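Local coordinates for protein antigen 43 (Escherichia coli, PDB 4KH3) that mediates self-association of bacterial cells, driving aggregation and probably biofilm formation through Velcro-like contacts between its surface-exposed passenger domains, at residues N389-L400 and N408-V419; T457-L466 and D475-A484. All coordinates share one frame; numbering follows the deposited sequence.

Both contacts join successive rungs of the same right-handed parallel beta-helix, near its C-terminal end. Going from the N terminus, residues 389-400 run along one face and turn onto the next; residues 401-407, carrying strand 403-407, complete the coil, and 408-419 comes back beside 389-400 to close interaction 1. Interaction 2 closes another coil farther on, where 475-484 comes back onto 457-466. The two loops follow in series and neither nest nor cross; their centres are about 16 Å apart. Both span a corner and share the face on which 399-401, 417-420, 437-439 and 458-461 pair in turn; interaction 1 adds the face of 392-395, interaction 2 that of 463-466.

Interaction 1. Residues N389-L400 and N408-V419; sequences NGGLFTARGGTL and NGAILTLSGKTV
Asn408 ND2 donates to Asn389 OD1 at 2.7 Å, the donor lying in the carbonyl plane, and the two amides stand side by side with planes 56° apart. With CG of Asn389 anti to the backbone N (chi1 -172°), its amide swings back toward the adjacent coil; its ND2 is taken by Glu370. The pair lies at the turn just ahead of a parallel beta-helix ladder, in which Gly391 O takes Ile411 N, Phe393 and Ala395 each donate and accept, as in the 2.8 Å bond from Thr413 N to Phe393 O, and Ser415 N closes the run on Ala395 O. Past Ala395 the register slips by one residue at the corner. There Thr418 OG1 reaches Gly397 O at 3.2 Å, from above its carbonyl plane, before Val419 N to Gly398 O and Leu400 N to Val419 O restart the ladder.

The inward face is buried and apolar. Phe393 and Leu412 run alongside each other, CD1 to CD1 at 3.6 Å, and Phe375 meets the Phe393 ring from the preceding coil. Ala395 CB touches Leu414 CD2, and Leu400 meets Leu412 tip to tip. The other face carries Leu392, Thr394, Ile411 and Thr413; Thr413 OG1 bonds to Gln434 of the following coil. On this face the Leu392 side chain slants across that of Ile411, bringing its CD1 to 3.7 Å from Ile411 CG2.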
loop_
_atom_site.group_PDB
_atom_site.type_symbol
_atom_site.label_atom_id
_atom_site.label_comp_id
_atom_site.label_asym_id
_atom_site.label_seq_id
_atom_site.Cartn_x
_atom_site.Cartn_y
_atom_site.Cartn_z
ATOM N N ASN A 389 0.432 24.318 -14.582
ATOM C CA ASN A 389 1.855 24.242 -14.888
ATOM C C ASN A 389 2.312 22.792 -14.899
ATOM O O ASN A 389 2.937 22.320 -13.952
ATOM C CB ASN A 389 2.654 25.056 -13.870
ATOM C CG ASN A 389 4.127 25.182 -14.237
ATOM O OD1 ASN A 389 4.493 25.216 -15.408
ATOM N ND2 ASN A 389 4.978 25.259 -13.224
ATOM N N GLY A 390 1.982 22.084 -15.972
ATOM C CA GLY A 390 2.286 20.671 -16.061
ATOM C C GLY A 390 1.157 19.780 -15.581
ATOM O O GLY A 390 1.161 18.574 -15.827
ATOM N N GLY A 391 0.183 20.375 -14.900
ATOM C CA GLY A 391 -0.947 19.622 -14.387
ATOM C C GLY A 391 -2.056 19.343 -15.391
ATOM O O GLY A 391 -1.893 19.517 -16.604
ATOM N N LEU A 392 -3.193 18.896 -14.871
ATOM C CA LEU A 392 -4.360 18.602 -15.690
ATOM C C LEU A 392 -5.559 19.418 -15.219
ATOM O O LEU A 392 -5.806 19.548 -14.028
ATOM C CB LEU A 392 -4.684 17.106 -15.640
ATOM C CG LEU A 392 -5.989 16.651 -16.292
ATOM C CD1 LEU A 392 -5.975 16.938 -17.791
ATOM C CD2 LEU A 392 -6.234 15.161 -16.021
ATOM N N PHE A 393 -6.289 19.979 -16.172
ATOM C CA PHE A 393 -7.522 20.692 -15.893
ATOM C C PHE A 393 -8.554 20.103 -16.820
ATOM O O PHE A 393 -8.362 20.080 -18.037
ATOM C CB PHE A 393 -7.343 22.179 -16.190
ATOM C CG PHE A 393 -8.489 23.043 -15.741
ATOM C CD1 PHE A 393 -9.766 22.877 -16.270
ATOM C CD2 PHE A 393 -8.280 24.055 -14.821
ATOM C CE1 PHE A 393 -10.813 23.689 -15.875
ATOM C CE2 PHE A 393 -9.322 24.870 -14.422
ATOM C CZ PHE A 393 -10.591 24.686 -14.951
ATOM N N THR A 394 -9.637 19.605 -16.240
ATOM C CA THR A 394 -10.735 19.037 -17.005
ATOM C C THR A 394 -11.973 19.894 -16.773
ATOM O O THR A 394 -12.257 20.302 -15.645
ATOM C CB THR A 394 -11.030 17.592 -16.576
ATOM O OG1 THR A 394 -9.837 16.809 -16.689
ATOM C CG2 THR A 394 -12.126 16.976 -17.448
ATOM N N ALA A 395 -12.696 20.188 -17.844
ATOM C CA ALA A 395 -13.910 20.979 -17.737
ATOM C C ALA A 395 -15.070 20.256 -18.418
ATOM O O ALA A 395 -14.996 19.924 -19.596
ATOM C CB ALA A 395 -13.700 22.358 -18.335
ATOM N N ARG A 396 -16.136 20.011 -17.664
ATOM C CA ARG A 396 -17.321 19.362 -18.204
ATOM C C ARG A 396 -18.301 20.422 -18.692
ATOM O O ARG A 396 -19.355 20.116 -19.252
ATOM C CB ARG A 396 -17.960 18.462 -17.143
ATOM C CG ARG A 396 -16.968 17.499 -16.497
ATOM C CD ARG A 396 -17.627 16.191 -16.102
ATOM N NE ARG A 396 -18.620 16.384 -15.052
ATOM C CZ ARG A 396 -18.466 15.979 -13.794
ATOM N NH1 ARG A 396 -17.358 15.341 -13.430
ATOM N NH2 ARG A 396 -19.424 16.203 -12.903
ATOM N N GLY A 397 -17.925 21.678 -18.479
ATOM C CA GLY A 397 -18.682 22.822 -18.948
ATOM C C GLY A 397 -18.102 24.049 -18.277
ATOM O O GLY A 397 -16.886 24.156 -18.121
ATOM N N GLY A 398 -18.961 24.975 -17.870
ATOM C CA GLY A 398 -18.519 26.093 -17.059
ATOM C C GLY A 398 -17.757 27.185 -17.784
ATOM O O GLY A 398 -17.786 27.275 -19.015
ATOM N N THR A 399 -17.069 28.021 -17.008
ATOM C CA THR A 399 -16.427 29.212 -17.545
ATOM C C THR A 399 -15.024 29.380 -17.011
ATOM O O THR A 399 -14.792 29.241 -15.809
ATOM C CB THR A 399 -17.219 30.492 -17.174
ATOM O OG1 THR A 399 -18.539 30.431 -17.730
ATOM C CG2 THR A 399 -16.501 31.746 -17.677
ATOM N N LEU A 400 -14.094 29.697 -17.908
ATOM C CA LEU A 400 -12.751 30.096 -17.529
ATOM C C LEU A 400 -12.735 31.610 -17.502
ATOM O O LEU A 400 -13.263 32.249 -18.409
ATOM C CB LEU A 400 -11.733 29.581 -18.550
ATOM C CG LEU A 400 -11.736 28.066 -18.709
ATOM C CD1 LEU A 400 -10.846 27.624 -19.869
ATOM C CD2 LEU A 400 -11.323 27.401 -17.394
ATOM N N ASN A 408 4.198 24.394 -19.663
ATOM C CA ASN A 408 5.053 23.256 -19.330
ATOM C C ASN A 408 4.387 21.893 -19.217
ATOM O O ASN A 408 4.535 21.220 -18.199
ATOM C CB ASN A 408 5.773 23.542 -18.017
ATOM C CG ASN A 408 6.650 24.766 -18.098
ATOM O OD1 ASN A 408 7.372 24.957 -19.073
ATOM N ND2 ASN A 408 6.593 25.605 -17.075
ATOM N N GLY A 409 3.668 21.481 -20.254
ATOM C CA GLY A 409 3.069 20.162 -20.263
ATOM C C GLY A 409 1.625 20.172 -19.807
ATOM O O GLY A 409 0.998 19.119 -19.670
ATOM N N ALA A 410 1.098 21.368 -19.570
ATOM C CA ALA A 410 -0.285 21.518 -19.153
ATOM C C ALA A 410 -1.238 20.856 -20.140
ATOM O O ALA A 410 -1.027 20.888 -21.353
ATOM C CB ALA A 410 -0.621 22.985 -18.989
ATOM N N ILE A 411 -2.279 20.234 -19.610
ATOM C CA ILE A 411 -3.345 19.702 -20.442
ATOM C C ILE A 411 -4.664 20.287 -19.956
ATOM O O ILE A 411 -4.928 20.343 -18.758
ATOM C CB ILE A 411 -3.410 18.169 -20.390
ATOM C CG1 ILE A 411 -2.142 17.556 -20.982
ATOM C CG2 ILE A 411 -4.636 17.658 -21.133
ATOM C CD1 ILE A 411 -2.164 16.032 -21.004
ATOM N N LEU A 412 -5.468 20.752 -20.902
ATOM C CA LEU A 412 -6.793 21.265 -20.622
ATOM C C LEU A 412 -7.746 20.460 -21.472
ATOM O O LEU A 412 -7.766 20.599 -22.693
ATOM C CB LEU A 412 -6.877 22.746 -20.974
ATOM C CG LEU A 412 -8.275 23.355 -21.057
ATOM C CD1 LEU A 412 -9.050 23.113 -19.776
ATOM C CD2 LEU A 412 -8.158 24.837 -21.339
ATOM N N THR A 413 -8.503 19.587 -20.816
ATOM C CA THR A 413 -9.410 18.669 -21.489
ATOM C C THR A 413 -10.848 19.148 -21.305
ATOM O O THR A 413 -11.297 19.362 -20.182
ATOM C CB THR A 413 -9.261 17.233 -20.921
ATOM O OG1 THR A 413 -7.932 16.761 -21.154
ATOM C CG2 THR A 413 -10.238 16.273 -21.577
ATOM N N LEU A 414 -11.564 19.322 -22.411
ATOM C CA LEU A 414 -12.955 19.755 -22.377
ATOM C C LEU A 414 -13.875 18.612 -22.784
ATOM O O LEU A 414 -13.623 17.928 -23.783
ATOM C CB LEU A 414 -13.163 20.928 -23.330
ATOM C CG LEU A 414 -12.198 22.089 -23.130
ATOM C CD1 LEU A 414 -12.480 23.193 -24.137
ATOM C CD2 LEU A 414 -12.298 22.606 -21.715
ATOM N N SER A 415 -14.940 18.399 -22.015
ATOM C CA SER A 415 -15.886 17.330 -22.333
ATOM C C SER A 415 -17.288 17.889 -22.566
ATOM O O SER A 415 -18.234 17.144 -22.835
ATOM C CB SER A 415 -15.869 16.208 -21.272
ATOM O OG SER A 415 -16.307 16.653 -19.994
ATOM N N GLY A 416 -17.409 19.210 -22.482
ATOM C CA GLY A 416 -18.660 19.875 -22.799
ATOM C C GLY A 416 -18.428 21.228 -23.441
ATOM O O GLY A 416 -17.390 21.458 -24.058
ATOM N N LYS A 417 -19.400 22.124 -23.303
ATOM C CA LYS A 417 -19.250 23.483 -23.789
ATOM C C LYS A 417 -18.714 24.367 -22.678
ATOM O O LYS A 417 -19.380 24.591 -21.664
ATOM C CB LYS A 417 -20.582 24.033 -24.307
ATOM C CG LYS A 417 -21.330 23.098 -25.257
ATOM C CD LYS A 417 -22.629 23.742 -25.747
ATOM C CE LYS A 417 -23.661 22.701 -26.180
ATOM N NZ LYS A 417 -23.220 21.902 -27.356
ATOM N N THR A 418 -17.502 24.867 -22.870
ATOM C CA THR A 418 -16.859 25.724 -21.882
ATOM C C THR A 418 -16.800 27.120 -22.487
ATOM O O THR A 418 -16.809 27.265 -23.703
ATOM C CB THR A 418 -15.444 25.186 -21.539
ATOM O OG1 THR A 418 -15.556 23.859 -21.007
ATOM C CG2 THR A 418 -14.715 26.076 -20.544
ATOM N N VAL A 419 -16.761 28.141 -21.641
ATOM C CA VAL A 419 -16.804 29.514 -22.102
ATOM C C VAL A 419 -15.551 30.254 -21.667
ATOM O O VAL A 419 -15.112 30.122 -20.529
ATOM C CB VAL A 419 -18.042 30.232 -21.517
ATOM C CG1 VAL A 419 -17.986 31.737 -21.770
ATOM C CG2 VAL A 419 -19.324 29.624 -22.083
HETATM O O HOH W 1 -21.469 22.309 -20.825
#

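Interaction 2. Residues T457-L466 and D475-A484; sequences TTLTQKAVNL and DSTVTTDVIA
Thr480 turns its side chain in at the corner of this beta-helix rung, the tightly packed part of the contact, and meets Val464 at about a right angle, its CG2 3.7 Å from Val464 CG2. Its OG1, anti to the backbone N (chi1 -176°), lies 3.2 Å from Ala463 CA and makes a weak hydrogen bond to Gln461 O. Leu459, Val464, Leu466, Val478 and Val482 fill the same inward side, where Leu466 CB comes within 4.3 Å of Val482 CG1.

The outward side is more open to solvent and holds a water. Thr458 beside Thr477 and Thr460 beside Thr479 form two threonine pairs, one on each of two outward-facing bridges, each pair pointing the same way. The water bridges the second pair, 3.0 Å from Thr460 OG1 and 2.7 Å from Thr479 OG1, and donates to Thr477 O. Beyond the corner Asn465 lies alongside Ile483, with OD1 4.0 Å from CD1 of the isoleucine.

Parallel backbone bonds link both arms. Thr479 N to Leu459 O is short at 2.8 Å, whereas Val464 N approaches Asp481 O from above its carbonyl plane. At the N-terminal end Thr457 N donates to Ser476 OG, which also bonds to Asn474 O.

Strands 437-439 and 443-446 supply the preceding rung, and Asn499 of the following one bonds to Thr479 OG1. Inside the coil, Leu471 and Leu473 of strand 469-474 pack against Val464, Leu466 and Val478, and Leu490 of strand 488-493 also touches Leu466.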
loop_
_atom_site.group_PDB
_atom_site.type_symbol
_atom_site.label_atom_id
_atom_site.label_comp_id
_atom_site.label_asym_id
_atom_site.label_seq_id
_atom_site.Cartn_x
_atom_site.Cartn_y
_atom_site.Cartn_z
ATOM N N THR A 457 -11.265 20.029 -30.923
ATOM C CA THR A 457 -12.004 21.022 -30.168
ATOM C C THR A 457 -12.761 21.933 -31.129
ATOM O O THR A 457 -12.313 22.186 -32.240
ATOM C CB THR A 457 -11.035 21.887 -29.338
ATOM O OG1 THR A 457 -10.216 21.037 -28.528
ATOM C CG2 THR A 457 -11.791 22.854 -28.449
ATOM N N THR A 458 -13.922 22.411 -30.715
ATOM C CA THR A 458 -14.515 23.531 -31.406
ATOM C C THR A 458 -14.062 24.772 -30.657
ATOM O O THR A 458 -14.492 25.018 -29.539
ATOM C CB THR A 458 -16.041 23.434 -31.458
ATOM O OG1 THR A 458 -16.412 22.327 -32.291
ATOM C CG2 THR A 458 -16.628 24.708 -32.038
ATOM N N LEU A 459 -13.168 25.536 -31.272
ATOM C CA LEU A 459 -12.613 26.724 -30.640
ATOM C C LEU A 459 -13.093 28.017 -31.304
ATOM O O LEU A 459 -12.723 28.326 -32.434
ATOM C CB LEU A 459 -11.089 26.663 -30.653
ATOM C CG LEU A 459 -10.424 27.894 -30.057
ATOM C CD1 LEU A 459 -10.798 28.024 -28.598
ATOM C CD2 LEU A 459 -8.925 27.799 -30.215
ATOM N N THR A 460 -13.924 28.768 -30.592
ATOM C CA THR A 460 -14.403 30.045 -31.083
ATOM C C THR A 460 -13.980 31.150 -30.137
ATOM O O THR A 460 -14.451 31.236 -29.007
ATOM C CB THR A 460 -15.914 30.063 -31.208
ATOM O OG1 THR A 460 -16.338 28.951 -32.005
ATOM C CG2 THR A 460 -16.358 31.364 -31.859
ATOM N N GLN A 461 -13.073 31.989 -30.606
ATOM C CA GLN A 461 -12.520 33.055 -29.792
ATOM C C GLN A 461 -12.406 34.280 -30.666
ATOM O O GLN A 461 -12.492 34.182 -31.893
ATOM C CB GLN A 461 -11.139 32.669 -29.261
ATOM C CG GLN A 461 -11.149 31.527 -28.249
ATOM C CD GLN A 461 -11.748 31.933 -26.909
ATOM O OE1 GLN A 461 -11.029 32.360 -26.001
ATOM N NE2 GLN A 461 -13.071 31.810 -26.785
ATOM N N LYS A 462 -12.220 35.433 -30.041
ATOM C CA LYS A 462 -12.151 36.674 -30.785
ATOM C C LYS A 462 -10.861 36.713 -31.583
ATOM O O LYS A 462 -10.850 37.084 -32.752
ATOM C CB LYS A 462 -12.207 37.866 -29.843
ATOM C CG LYS A 462 -12.248 39.206 -30.565
ATOM C CD LYS A 462 -11.663 40.321 -29.699
ATOM C CE LYS A 462 -11.979 41.706 -30.260
ATOM N NZ LYS A 462 -13.443 42.000 -30.234
ATOM N N ALA A 463 -9.771 36.315 -30.941
ATOM C CA ALA A 463 -8.463 36.384 -31.563
ATOM C C ALA A 463 -7.522 35.399 -30.903
ATOM O O ALA A 463 -7.619 35.145 -29.706
ATOM C CB ALA A 463 -7.894 37.799 -31.453
ATOM N N VAL A 464 -6.609 34.846 -31.689
ATOM C CA VAL A 464 -5.504 34.092 -31.135
ATOM C C VAL A 464 -4.235 34.879 -31.410
ATOM O O VAL A 464 -3.837 35.028 -32.553
ATOM C CB VAL A 464 -5.398 32.711 -31.780
ATOM C CG1 VAL A 464 -4.197 31.948 -31.216
ATOM C CG2 VAL A 464 -6.684 31.937 -31.560
ATOM N N ASN A 465 -3.613 35.412 -30.367
ATOM C CA ASN A 465 -2.371 36.141 -30.549
ATOM C C ASN A 465 -1.183 35.194 -30.554
ATOM O O ASN A 465 -0.658 34.830 -29.499
ATOM C CB ASN A 465 -2.193 37.213 -29.471
ATOM C CG ASN A 465 -3.271 38.277 -29.523
ATOM O OD1 ASN A 465 -3.344 39.064 -30.471
ATOM N ND2 ASN A 465 -4.110 38.317 -28.497
ATOM N N LEU A 466 -0.767 34.790 -31.750
ATOM C CA LEU A 466 0.382 33.913 -31.911
ATOM C C LEU A 466 1.663 34.731 -31.922
ATOM O O LEU A 466 2.087 35.206 -32.970
ATOM C CB LEU A 466 0.243 33.118 -33.206
ATOM C CG LEU A 466 1.327 32.108 -33.566
ATOM C CD1 LEU A 466 1.681 31.270 -32.359
ATOM C CD2 LEU A 466 0.846 31.226 -34.703
ATOM N N ASP A 475 -7.493 18.360 -36.077
ATOM C CA ASP A 475 -8.891 17.912 -36.064
ATOM C C ASP A 475 -9.866 18.872 -35.368
ATOM O O ASP A 475 -10.778 18.434 -34.668
ATOM C CB ASP A 475 -8.995 16.523 -35.424
ATOM C CG ASP A 475 -8.298 15.447 -36.237
ATOM O OD1 ASP A 475 -8.125 15.639 -37.458
ATOM O OD2 ASP A 475 -7.931 14.398 -35.660
ATOM N N SER A 476 -9.670 20.173 -35.552
ATOM C CA SER A 476 -10.484 21.170 -34.850
ATOM C C SER A 476 -11.255 22.117 -35.766
ATOM O O SER A 476 -10.805 22.462 -36.852
ATOM C CB SER A 476 -9.611 21.993 -33.904
ATOM O OG SER A 476 -8.989 21.156 -32.943
ATOM N N THR A 477 -12.424 22.540 -35.314
ATOM C CA THR A 477 -13.173 23.571 -36.006
ATOM C C THR A 477 -12.919 24.890 -35.303
ATOM O O THR A 477 -13.477 25.153 -34.236
ATOM C CB THR A 477 -14.672 23.276 -35.981
ATOM O OG1 THR A 477 -14.929 22.058 -36.683
ATOM C CG2 THR A 477 -15.449 24.398 -36.632
ATOM N N VAL A 478 -12.074 25.720 -35.902
ATOM C CA VAL A 478 -11.639 26.949 -35.259
ATOM C C VAL A 478 -12.211 28.183 -35.938
ATOM O O VAL A 478 -12.195 28.289 -37.158
ATOM C CB VAL A 478 -10.115 27.041 -35.266
ATOM C CG1 VAL A 478 -9.648 28.291 -34.528
ATOM C CG2 VAL A 478 -9.526 25.785 -34.651
ATOM N N THR A 479 -12.703 29.116 -35.132
ATOM C CA THR A 479 -13.339 30.327 -35.629
ATOM C C THR A 479 -12.798 31.546 -34.872
ATOM O O THR A 479 -13.245 31.858 -33.762
ATOM C CB THR A 479 -14.887 30.241 -35.497
ATOM O OG1 THR A 479 -15.384 29.069 -36.173
ATOM C CG2 THR A 479 -15.545 31.483 -36.085
ATOM N N THR A 480 -11.836 32.236 -35.479
ATOM C CA THR A 480 -11.085 33.286 -34.794
ATOM C C THR A 480 -10.226 34.040 -35.804
ATOM O O THR A 480 -10.188 33.692 -36.985
ATOM C CB THR A 480 -10.141 32.672 -33.723
ATOM O OG1 THR A 480 -9.482 33.708 -32.987
ATOM C CG2 THR A 480 -9.084 31.806 -34.386
ATOM N N ASP A 481 -9.538 35.072 -35.332
ATOM C CA ASP A 481 -8.531 35.762 -36.122
ATOM C C ASP A 481 -7.164 35.418 -35.569
ATOM O O ASP A 481 -6.783 35.905 -34.501
ATOM C CB ASP A 481 -8.717 37.282 -36.044
ATOM C CG ASP A 481 -9.789 37.788 -36.980
ATOM O OD1 ASP A 481 -10.444 36.951 -37.649
ATOM O OD2 ASP A 481 -9.977 39.026 -37.039
ATOM N N VAL A 482 -6.417 34.584 -36.278
ATOM C CA VAL A 482 -5.053 34.314 -35.852
ATOM C C VAL A 482 -4.162 35.491 -36.223
ATOM O O VAL A 482 -4.010 35.817 -37.393
ATOM C CB VAL A 482 -4.496 33.031 -36.457
ATOM C CG1 VAL A 482 -3.135 32.719 -35.846
ATOM C CG2 VAL A 482 -5.459 31.891 -36.220
ATOM N N ILE A 483 -3.590 36.130 -35.212
ATOM C CA ILE A 483 -2.731 37.273 -35.411
ATOM C C ILE A 483 -1.295 36.891 -35.072
ATOM O O ILE A 483 -0.914 36.856 -33.899
ATOM C CB ILE A 483 -3.190 38.444 -34.536
ATOM C CG1 ILE A 483 -4.660 38.745 -34.816
ATOM C CG2 ILE A 483 -2.313 39.684 -34.761
ATOM C CD1 ILE A 483 -5.253 39.746 -33.867
ATOM N N ALA A 484 -0.504 36.615 -36.110
ATOM C CA ALA A 484 0.859 36.099 -35.945
ATOM C C ALA A 484 1.960 37.151 -36.020
ATOM O O ALA A 484 1.796 38.222 -36.605
ATOM C CB ALA A 484 1.138 34.989 -36.952
HETATM O O HOH W 2 -15.501 27.220 -34.264
#